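Side-chain contacts in alpha-glucosidase ([Eubacterium] rectale, PDB 6PNR), which hydrolyses alpha-glycosides as a family 31 glycoside hydrolase and probably acts as a sulfoquinovosidase on sugars derived from sulfolipid: residues E369-K372 / D373-E377; N423-A426 / V427-G431; D537-T540 / M541-L544; L257-T260 / L261-I265. One frame throughout, in Å; residues are numbered along the deposited sequence.

Contact 1. Residues E369-K372 / D373-E377; sequences EWFK and DIIKE
Trp-370 and Ile-374, one helical turn apart, form a CH-pi contact on helix 365-380 of the TIM-barrel domain, a worked example of i to i+4 pairing. The methyl CD1 of Ile-374 sits over one face of the indole, 3.5 Å from the centroid of its six-membered ring and only 10° off the ring normal. With CG anti to the backbone N (chi1 175°), Trp-370 offers that face to the next turn, and the extended CG1 arm of Ile-374 carries CD1 across it. The same methyl also meets the Phe-371 ring, 4.0 Å from CD2, and so serves two aromatic residues. Trp-419 of helix 408-429 packs against Phe-371, while Trp-370 NE1 donates to Glu-332.

Another side of the helix is charged. Lys-372 and Lys-376 lie alongside each other and point the same way, Lys-372 CD being 3.9 Å from Lys-376 CE. Both amines serve acids of helix 408-429: each forms a salt bridge with Glu-429, and Lys-372 also reaches Glu-425. A bend at chi3 turns the Lys-372 amine back along its own helix, where NZ meets Glu-369 OE2 at 2.7 Å on the syn side of the carboxylate, 22° out of its plane.

Contact 2. Residues N423-A426 / V427-G431; sequences NYEA and VKESG
The backbone from Asn-423 to Glu-429 is the last regular part of helix 408-429, with i to i+4 bonds such as Lys-428 N to Tyr-424 O at 2.8 Å. It ends in a Schellman motif: Gly-431 takes positive phi (67°), and its N bonds to Lys-428 O. Here Ala-426 O is gripped twice by one residue, by Ser-430 OG at 2.7 Å, nearly along the C=O axis, and by Ser-430 N at 3.2 Å from above the carbonyl plane.

Tyr-424 and Lys-428 run side by side in the same direction, each with CG anti to its own backbone N. Lys-428 CD passes 3.8 Å from Tyr-424 CE2, and a turn at chi4 (94°) brings NZ to donate to Tyr-424 OH at 3.1 Å. A phenylalanine in place of Tyr-424 would probably keep the ring beside the lysine chain but leave its ammonium without this oxygen, setting the tip free to turn. Tyr-450 meets the Tyr-424 ring edge-to-face.

On another side, Glu-425 OE1 and Glu-429 OE2 come within 4.2 Å, their carboxylate planes 28° apart. Both are bound by Lys-372 of helix 365-380, and Glu-429 also by Lys-376. Two acids held so near one another are probably tolerated because these lysines offset their charge, so that the acid pair and the lysines link the two helices through salt bridges.

Contact 3. Residues D537-T540 / M541-L544; sequences DEDT and MERL
Helix 538-568 begins with an N-cap, Asp-537, whose backbone O accepts from Met-541 N to close the first turn while its side chain folds over the helix end. The carboxylate atom Asp-537 OD2 takes two bonds from Thr-540, one from OG1 at 2.7 Å and one from the backbone N at 2.9 Å. Both arrive on the anti side, yet from opposite faces of the carboxylate plane, so that the cap pins the threonine hydroxyl as well as the main chain.

Within the same first turn, Asp-539 begins an i to i+4 salt bridge to Arg-543. Arg-543 NE donates to Asp-539 OD2 at 3.0 Å, the oxygen lying at the edge of the guanidinium, in its plane, and the carboxylate stands almost upright to it, the two planes 80° apart. The arginine chain is extended from CG to NE; NH1 donates to Leu-641 O. On another side Glu-538 bends at chi2 (-59°), and the methyl CE of Met-541 lies over one face of the carboxylate, 3.3 Å from Glu-538 OE2.

Lys-504 of helix 504-514 forms salt bridges with both Asp-537 OD2 and Asp-539 OD2, and Thr-540 packs on Phe-507 and Leu-508 of that helix. Toward the end of helix 250-262, Glu-538 is salt-bridged to Arg-263, against which Met-541 also rests.

Contact 4. Residues L257-T260 / L261-I265; sequences LDKT and LDRNI
Leu-257 and Leu-261 make the first of two apolar contacts at the end of helix 250-262, which crosses between strands 242-245 and 267-271 of the barrel. Their side chains lie alongside each other, CD1 of Leu-257 3.8 Å from CD1 of Leu-261, and both pack on Val-267. After the helix the chain turns back, and Ile-265 CB comes to 3.6 Å from Thr-260 CG2. Thr-260 holds CG2 anti to its backbone N, while OG1, beside that N (chi1 -59°), bonds to Leu-256 O and Tyr-534 OH.

Backbone bonds close the turn. Arg-263 N donates to Lys-259 O at 3.0 Å and weakly to Thr-260 O, which also accepts a weak bond from Ile-265 N.

The third kind of contact is of chain on flat group. Lys-259 CG lies 3.7 Å above one face of the Arg-263 guanidinium, displaced toward its rim near NH1.

Charge pairing is fourth: Arg-263 NH1 forms a salt bridge with Asp-262 OD2 at 2.9 Å, its hydrogen bond weak at 124°, and NH2 pairs with Glu-538. With Arg-263 cut back to an alanine, Asp-262 and Glu-538 would probably be left without their cation and the Lys-259 chain without its flat cover.

Though Lys-259 NZ and Arg-263 NH2 are 4.7 Å apart, each has an acceptor, Tyr-535 O for the lysine and Glu-538 for the arginine, so the two cations can probably share one patch.

Overall arrangement
The four contacts fall into two pairs on the TIM-barrel domain. Contacts 1 and 2, with centres 10 Å apart, join helices 365-380 and 408-429 through salt bridges such as Lys-376 NZ to Glu-429 OE1 at 2.6 Å. Contacts 3 and 4, 11 Å apart, bring the start of helix 538-568 against the end of helix 250-262, with Glu-538 OE2 2.6 Å from Arg-263 NH2. Between the pairs, centres are 33 to 40 Å apart. None lines the inhibitor pocket: the side chains of Phe-371 and Asn-423 stay about 13 and 14 Å from the bound aza-sugar. Asn-423 nevertheless packs on strand 386-389, near the pocket residues Met-388 and Asp-390.

Contact 1. Residues E369-K372 / D373-E377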
loop_
_atom_site.group_PDB
_atom_site.type_symbol
_atom_site.label_atom_id
_atom_site.label_comp_id
_atom_site.label_asym_id
_atom_site.label_seq_id
_atom_site.Cartn_x
_atom_site.Cartn_y
_atom_site.Cartn_z
ATOM N N GLU A 369 -28.630 -14.395 25.878
ATOM C CA GLU A 369 -29.173 -15.590 26.521
ATOM C C GLU A 369 -29.803 -16.536 25.504
ATOM O O GLU A 369 -29.665 -17.760 25.610
ATOM C CB GLU A 369 -30.200 -15.188 27.584
ATOM C CG GLU A 369 -29.580 -14.504 28.777
ATOM C CD GLU A 369 -28.651 -15.433 29.528
ATOM O OE1 GLU A 369 -29.033 -16.607 29.720
ATOM O OE2 GLU A 369 -27.541 -15.000 29.905
ATOM N N TRP A 370 -30.497 -15.985 24.509
ATOM C CA TRP A 370 -31.073 -16.817 23.459
ATOM C C TRP A 370 -29.995 -17.637 22.758
ATOM O O TRP A 370 -30.165 -18.840 22.533
ATOM C CB TRP A 370 -31.821 -15.932 22.462
ATOM C CG TRP A 370 -32.384 -16.623 21.248
ATOM C CD1 TRP A 370 -33.482 -17.432 21.198
ATOM C CD2 TRP A 370 -31.907 -16.511 19.894
ATOM N NE1 TRP A 370 -33.708 -17.848 19.901
ATOM C CE2 TRP A 370 -32.757 -17.294 19.084
ATOM C CE3 TRP A 370 -30.842 -15.830 19.292
ATOM C CZ2 TRP A 370 -32.574 -17.416 17.701
ATOM C CZ3 TRP A 370 -30.663 -15.951 17.911
ATOM C CH2 TRP A 370 -31.526 -16.737 17.137
ATOM N N PHE A 371 -28.869 -17.008 22.413
ATOM C CA PHE A 371 -27.851 -17.753 21.678
ATOM C C PHE A 371 -27.166 -18.765 22.582
ATOM O O PHE A 371 -26.858 -19.886 22.153
ATOM C CB PHE A 371 -26.833 -16.805 21.033
ATOM C CG PHE A 371 -26.204 -17.377 19.780
ATOM C CD1 PHE A 371 -25.067 -18.155 19.853
ATOM C CD2 PHE A 371 -26.794 -17.192 18.543
ATOM C CE1 PHE A 371 -24.503 -18.708 18.705
ATOM C CE2 PHE A 371 -26.238 -17.741 17.390
ATOM C CZ PHE A 371 -25.096 -18.501 17.475
ATOM N N LYS A 372 -26.952 -18.398 23.845
ATOM C CA LYS A 372 -26.491 -19.361 24.828
ATOM C C LYS A 372 -27.420 -20.570 24.880
ATOM O O LYS A 372 -26.957 -21.717 24.915
ATOM C CB LYS A 372 -26.385 -18.677 26.199
ATOM C CG LYS A 372 -25.668 -19.494 27.250
ATOM C CD LYS A 372 -25.884 -18.933 28.657
ATOM C CE LYS A 372 -25.594 -17.448 28.752
ATOM N NZ LYS A 372 -25.720 -16.997 30.183
ATOM N N ASP A 373 -28.736 -20.337 24.853
ATOM C CA ASP A 373 -29.678 -21.456 24.904
ATOM C C ASP A 373 -29.628 -22.298 23.630
ATOM O O ASP A 373 -29.872 -23.510 23.684
ATOM C CB ASP A 373 -31.102 -20.947 25.142
ATOM C CG ASP A 373 -31.340 -20.501 26.589
ATOM O OD1 ASP A 373 -30.537 -20.847 27.482
ATOM O OD2 ASP A 373 -32.344 -19.803 26.829
ATOM N N ILE A 374 -29.329 -21.674 22.487
ATOM C CA ILE A 374 -29.129 -22.414 21.235
ATOM C C ILE A 374 -27.979 -23.411 21.375
ATOM O O ILE A 374 -28.069 -24.556 20.910
ATOM C CB ILE A 374 -28.888 -21.428 20.072
ATOM C CG1 ILE A 374 -30.186 -20.708 19.701
ATOM C CG2 ILE A 374 -28.287 -22.135 18.847
ATOM C CD1 ILE A 374 -30.009 -19.650 18.645
ATOM N N ILE A 375 -26.881 -22.994 22.011
ATOM C CA ILE A 375 -25.749 -23.893 22.222
ATOM C C ILE A 375 -26.131 -25.013 23.188
ATOM O O ILE A 375 -25.854 -26.196 22.935
ATOM C CB ILE A 375 -24.514 -23.110 22.720
ATOM C CG1 ILE A 375 -24.112 -22.025 21.700
ATOM C CG2 ILE A 375 -23.354 -24.076 23.042
ATOM C CD1 ILE A 375 -23.032 -21.067 22.202
ATOM N N LYS A 376 -26.793 -24.662 24.302
ATOM C CA LYS A 376 -27.192 -25.680 25.276
ATOM C C LYS A 376 -28.140 -26.701 24.658
ATOM O O LYS A 376 -27.974 -27.914 24.841
ATOM C CB LYS A 376 -27.859 -25.026 26.487
ATOM C CG LYS A 376 -26.966 -24.125 27.320
ATOM C CD LYS A 376 -27.764 -23.611 28.535
ATOM C CE LYS A 376 -27.011 -22.560 29.317
ATOM N NZ LYS A 376 -27.796 -22.159 30.527
ATOM N N GLU A 377 -29.135 -26.224 23.911
ATOM C CA GLU A 377 -30.203 -27.092 23.424
ATOM C C GLU A 377 -29.752 -27.943 22.241
ATOM O O GLU A 377 -30.023 -29.145 22.197
ATOM C CB GLU A 377 -31.430 -26.253 23.037
ATOM C CG GLU A 377 -32.621 -27.079 22.525
ATOM C CD GLU A 377 -33.832 -26.218 22.126
ATOM O OE1 GLU A 377 -33.740 -24.977 22.186
ATOM O OE2 GLU A 377 -34.875 -26.788 21.748
#

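Contact 2. Residues N423-A426 / V427-G431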
loop_
_atom_site.group_PDB
_atom_site.type_symbol
_atom_site.label_atom_id
_atom_site.label_comp_id
_atom_site.label_asym_id
_atom_site.label_seq_id
_atom_site.Cartn_x
_atom_site.Cartn_y
_atom_site.Cartn_z
ATOM N N ASN A 423 -20.072 -18.636 24.791
ATOM C CA ASN A 423 -19.716 -20.049 24.852
ATOM C C ASN A 423 -19.345 -20.460 26.265
ATOM O O ASN A 423 -19.731 -21.538 26.728
ATOM C CB ASN A 423 -18.557 -20.343 23.902
ATOM C CG ASN A 423 -19.003 -20.380 22.447
ATOM O OD1 ASN A 423 -19.407 -21.427 21.935
ATOM N ND2 ASN A 423 -18.965 -19.234 21.795
ATOM N N TYR A 424 -18.596 -19.608 26.958
ATOM C CA TYR A 424 -18.154 -19.929 28.305
ATOM C C TYR A 424 -19.347 -20.128 29.233
ATOM O O TYR A 424 -19.400 -21.093 30.002
ATOM C CB TYR A 424 -17.228 -18.814 28.815
ATOM C CG TYR A 424 -16.715 -19.020 30.231
ATOM C CD1 TYR A 424 -15.585 -19.787 30.475
ATOM C CD2 TYR A 424 -17.344 -18.421 31.318
ATOM C CE1 TYR A 424 -15.103 -19.969 31.769
ATOM C CE2 TYR A 424 -16.862 -18.600 32.619
ATOM C CZ TYR A 424 -15.748 -19.376 32.831
ATOM O OH TYR A 424 -15.258 -19.562 34.111
ATOM N N GLU A 425 -20.333 -19.238 29.149
ATOM C CA GLU A 425 -21.467 -19.333 30.061
ATOM C C GLU A 425 -22.350 -20.530 29.725
ATOM O O GLU A 425 -22.808 -21.238 30.633
ATOM C CB GLU A 425 -22.239 -18.012 30.058
ATOM C CG GLU A 425 -21.397 -16.913 30.730
ATOM C CD GLU A 425 -22.110 -15.579 30.923
ATOM O OE1 GLU A 425 -23.285 -15.423 30.516
ATOM O OE2 GLU A 425 -21.470 -14.673 31.498
ATOM N N ALA A 426 -22.548 -20.818 28.434
ATOM C CA ALA A 426 -23.253 -22.046 28.058
ATOM C C ALA A 426 -22.611 -23.271 28.702
ATOM O O ALA A 426 -23.302 -24.124 29.279
ATOM C CB ALA A 426 -23.292 -22.203 26.533
ATOM N N VAL A 427 -21.281 -23.366 28.628
ATOM C CA VAL A 427 -20.586 -24.524 29.174
ATOM C C VAL A 427 -20.629 -24.502 30.697
ATOM O O VAL A 427 -20.915 -25.518 31.339
ATOM C CB VAL A 427 -19.143 -24.584 28.646
ATOM C CG1 VAL A 427 -18.351 -25.633 29.377
ATOM C CG2 VAL A 427 -19.159 -24.878 27.145
ATOM N N LYS A 428 -20.361 -23.341 31.296
ATOM C CA LYS A 428 -20.312 -23.255 32.750
ATOM C C LYS A 428 -21.681 -23.541 33.368
ATOM O O LYS A 428 -21.795 -24.328 34.312
ATOM C CB LYS A 428 -19.813 -21.873 33.170
ATOM C CG LYS A 428 -19.578 -21.711 34.677
ATOM C CD LYS A 428 -19.258 -20.255 35.013
ATOM C CE LYS A 428 -18.673 -20.086 36.424
ATOM N NZ LYS A 428 -17.165 -20.098 36.431
ATOM N N GLU A 429 -22.730 -22.891 32.859
ATOM C CA GLU A 429 -24.069 -23.099 33.406
ATOM C C GLU A 429 -24.517 -24.541 33.231
ATOM O O GLU A 429 -25.329 -25.040 34.019
ATOM C CB GLU A 429 -25.063 -22.137 32.743
ATOM C CG GLU A 429 -24.780 -20.667 33.061
ATOM C CD GLU A 429 -25.645 -19.707 32.268
ATOM O OE1 GLU A 429 -26.527 -20.175 31.513
ATOM O OE2 GLU A 429 -25.443 -18.477 32.397
ATOM N N SER A 430 -23.985 -25.229 32.220
ATOM C CA SER A 430 -24.244 -26.649 32.025
ATOM C C SER A 430 -23.423 -27.530 32.956
ATOM O O SER A 430 -23.560 -28.756 32.898
ATOM C CB SER A 430 -23.959 -27.038 30.568
ATOM O OG SER A 430 -24.810 -26.343 29.669
ATOM N N GLY A 431 -22.576 -26.943 33.801
ATOM C CA GLY A 431 -21.722 -27.722 34.680
ATOM C C GLY A 431 -20.655 -28.535 33.982
ATOM O O GLY A 431 -20.252 -29.577 34.502
#

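Contact 3. Residues D537-T540 / M541-L544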
loop_
_atom_site.group_PDB
_atom_site.type_symbol
_atom_site.label_atom_id
_atom_site.label_comp_id
_atom_site.label_asym_id
_atom_site.label_seq_id
_atom_site.Cartn_x
_atom_site.Cartn_y
_atom_site.Cartn_z
ATOM N N ASP A 537 -3.841 -41.799 1.638
ATOM C CA ASP A 537 -2.531 -42.397 1.412
ATOM C C ASP A 537 -2.217 -43.370 2.538
ATOM O O ASP A 537 -2.176 -42.956 3.699
ATOM C CB ASP A 537 -1.459 -41.306 1.347
ATOM C CG ASP A 537 -0.082 -41.853 1.004
ATOM O OD1 ASP A 537 0.101 -42.308 -0.150
ATOM O OD2 ASP A 537 0.820 -41.796 1.868
ATOM N N GLU A 538 -1.966 -44.647 2.204
ATOM C CA GLU A 538 -1.743 -45.635 3.262
ATOM C C GLU A 538 -0.473 -45.330 4.052
ATOM O O GLU A 538 -0.461 -45.455 5.279
ATOM C CB GLU A 538 -1.680 -47.052 2.680
ATOM C CG GLU A 538 -2.999 -47.555 2.106
ATOM C CD GLU A 538 -4.122 -47.584 3.131
ATOM O OE1 GLU A 538 -3.858 -47.959 4.292
ATOM O OE2 GLU A 538 -5.275 -47.243 2.777
ATOM N N ASP A 539 0.606 -44.929 3.365
ATOM C CA ASP A 539 1.850 -44.607 4.059
ATOM C C ASP A 539 1.640 -43.469 5.052
ATOM O O ASP A 539 2.194 -43.491 6.163
ATOM C CB ASP A 539 2.947 -44.250 3.049
ATOM C CG ASP A 539 4.271 -43.878 3.715
ATOM O OD1 ASP A 539 4.891 -44.762 4.342
ATOM O OD2 ASP A 539 4.695 -42.702 3.611
ATOM N N THR A 540 0.820 -42.486 4.682
ATOM C CA THR A 540 0.523 -41.378 5.587
ATOM C C THR A 540 -0.245 -41.853 6.812
ATOM O O THR A 540 0.034 -41.411 7.934
ATOM C CB THR A 540 -0.265 -40.288 4.852
ATOM O OG1 THR A 540 0.492 -39.826 3.726
ATOM C CG2 THR A 540 -0.520 -39.097 5.771
ATOM N N MET A 541 -1.210 -42.757 6.628
ATOM C CA MET A 541 -1.963 -43.241 7.778
ATOM C C MET A 541 -1.076 -44.056 8.717
ATOM O O MET A 541 -1.222 -43.979 9.945
ATOM C CB MET A 541 -3.173 -44.050 7.314
ATOM C CG MET A 541 -4.249 -43.159 6.747
ATOM S SD MET A 541 -5.779 -43.991 6.347
ATOM C CE MET A 541 -5.344 -44.663 4.756
ATOM N N GLU A 542 -0.133 -44.819 8.165
ATOM C CA GLU A 542 0.802 -45.549 9.012
ATOM C C GLU A 542 1.710 -44.592 9.775
ATOM O O GLU A 542 1.970 -44.791 10.970
ATOM C CB GLU A 542 1.624 -46.519 8.163
ATOM C CG GLU A 542 0.781 -47.603 7.494
ATOM C CD GLU A 542 1.498 -48.266 6.316
ATOM O OE1 GLU A 542 2.747 -48.163 6.248
ATOM O OE2 GLU A 542 0.811 -48.877 5.457
ATOM N N ARG A 543 2.191 -43.542 9.100
ATOM C CA ARG A 543 3.011 -42.530 9.760
ATOM C C ARG A 543 2.222 -41.778 10.825
ATOM O O ARG A 543 2.735 -41.511 11.916
ATOM C CB ARG A 543 3.560 -41.546 8.723
ATOM C CG ARG A 543 4.697 -42.089 7.873
ATOM C CD ARG A 543 4.988 -41.114 6.737
ATOM N NE ARG A 543 6.136 -41.514 5.931
ATOM C CZ ARG A 543 7.391 -41.221 6.249
ATOM N NH1 ARG A 543 7.649 -40.533 7.357
ATOM N NH2 ARG A 543 8.383 -41.610 5.461
ATOM N N LEU A 544 0.987 -41.386 10.507
ATOM C CA LEU A 544 0.179 -40.632 11.454
ATOM C C LEU A 544 -0.109 -41.461 12.707
ATOM O O LEU A 544 -0.127 -40.930 13.825
ATOM C CB LEU A 544 -1.116 -40.181 10.770
ATOM C CG LEU A 544 -2.075 -39.307 11.574
ATOM C CD1 LEU A 544 -1.352 -38.055 12.037
ATOM C CD2 LEU A 544 -3.268 -38.951 10.701
#

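Contact 4. Residues L257-T260 / L261-I265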
loop_
_atom_site.group_PDB
_atom_site.type_symbol
_atom_site.label_atom_id
_atom_site.label_comp_id
_atom_site.label_asym_id
_atom_site.label_seq_id
_atom_site.Cartn_x
_atom_site.Cartn_y
_atom_site.Cartn_z
ATOM N N LEU A 257 -14.084 -42.500 10.064
ATOM C CA LEU A 257 -13.718 -42.887 11.424
ATOM C C LEU A 257 -13.301 -44.351 11.479
ATOM O O LEU A 257 -12.221 -44.688 11.979
ATOM C CB LEU A 257 -14.899 -42.637 12.357
ATOM C CG LEU A 257 -14.733 -43.146 13.789
ATOM C CD1 LEU A 257 -13.472 -42.540 14.404
ATOM C CD2 LEU A 257 -15.981 -42.761 14.583
ATOM N N ASP A 258 -14.152 -45.236 10.949
ATOM C CA ASP A 258 -13.824 -46.657 10.891
ATOM C C ASP A 258 -12.504 -46.900 10.167
ATOM O O ASP A 258 -11.667 -47.682 10.636
ATOM C CB ASP A 258 -14.966 -47.421 10.216
ATOM C CG ASP A 258 -16.263 -47.352 11.011
ATOM O OD1 ASP A 258 -16.192 -47.220 12.252
ATOM O OD2 ASP A 258 -17.353 -47.433 10.402
ATOM N N LYS A 259 -12.297 -46.236 9.022
ATOM C CA LYS A 259 -11.044 -46.384 8.283
ATOM C C LYS A 259 -9.858 -45.952 9.132
ATOM O O LYS A 259 -8.828 -46.637 9.193
ATOM C CB LYS A 259 -11.099 -45.555 6.985
ATOM C CG LYS A 259 -9.885 -45.727 6.083
ATOM C CD LYS A 259 -9.995 -44.826 4.850
ATOM C CE LYS A 259 -9.092 -45.324 3.727
ATOM N NZ LYS A 259 -9.272 -44.565 2.448
ATOM N N THR A 260 -9.989 -44.813 9.804
ATOM C CA THR A 260 -8.904 -44.327 10.652
ATOM C C THR A 260 -8.576 -45.330 11.754
ATOM O O THR A 260 -7.411 -45.706 11.949
ATOM C CB THR A 260 -9.298 -42.973 11.238
ATOM O OG1 THR A 260 -9.556 -42.069 10.153
ATOM C CG2 THR A 260 -8.176 -42.423 12.120
ATOM N N LEU A 261 -9.603 -45.804 12.454
ATOM C CA LEU A 261 -9.402 -46.813 13.490
ATOM C C LEU A 261 -8.845 -48.109 12.907
ATOM O O LEU A 261 -7.994 -48.761 13.527
ATOM C CB LEU A 261 -10.718 -47.075 14.224
ATOM C CG LEU A 261 -11.274 -45.903 15.041
ATOM C CD1 LEU A 261 -12.745 -46.140 15.385
ATOM C CD2 LEU A 261 -10.453 -45.678 16.307
ATOM N N ASP A 262 -9.314 -48.506 11.722
ATOM C CA ASP A 262 -8.803 -49.734 11.113
ATOM C C ASP A 262 -7.310 -49.637 10.839
ATOM O O ASP A 262 -6.608 -50.655 10.862
ATOM C CB ASP A 262 -9.551 -50.048 9.815
ATOM C CG ASP A 262 -8.977 -51.263 9.093
ATOM O OD1 ASP A 262 -9.114 -52.395 9.615
ATOM O OD2 ASP A 262 -8.374 -51.081 8.012
ATOM N N ARG A 263 -6.806 -48.427 10.596
ATOM C CA ARG A 263 -5.391 -48.190 10.360
ATOM C C ARG A 263 -4.616 -47.966 11.656
ATOM O O ARG A 263 -3.473 -47.506 11.606
ATOM C CB ARG A 263 -5.209 -46.993 9.412
ATOM C CG ARG A 263 -5.037 -47.379 7.934
ATOM C CD ARG A 263 -6.153 -48.275 7.423
ATOM N NE ARG A 263 -6.220 -48.241 5.958
ATOM C CZ ARG A 263 -7.272 -48.627 5.251
ATOM N NH1 ARG A 263 -8.362 -49.088 5.867
ATOM N NH2 ARG A 263 -7.241 -48.545 3.932
ATOM N N ASN A 264 -5.220 -48.259 12.808
ATOM C CA ASN A 264 -4.541 -48.211 14.110
ATOM C C ASN A 264 -4.118 -46.799 14.504
ATOM O O ASN A 264 -3.153 -46.614 15.255
ATOM C CB ASN A 264 -3.332 -49.151 14.140
ATOM C CG ASN A 264 -3.704 -50.571 13.800
ATOM O OD1 ASN A 264 -4.761 -51.067 14.214
ATOM N ND2 ASN A 264 -2.858 -51.229 13.010
ATOM N N ILE A 265 -4.817 -45.790 14.002
ATOM C CA ILE A 265 -4.657 -44.426 14.491
ATOM C C ILE A 265 -5.596 -44.249 15.675
ATOM O O ILE A 265 -6.803 -44.486 15.558
ATOM C CB ILE A 265 -4.955 -43.400 13.387
ATOM C CG1 ILE A 265 -4.004 -43.587 12.196
ATOM C CG2 ILE A 265 -4.870 -41.986 13.947
ATOM C CD1 ILE A 265 -4.514 -42.925 10.921
#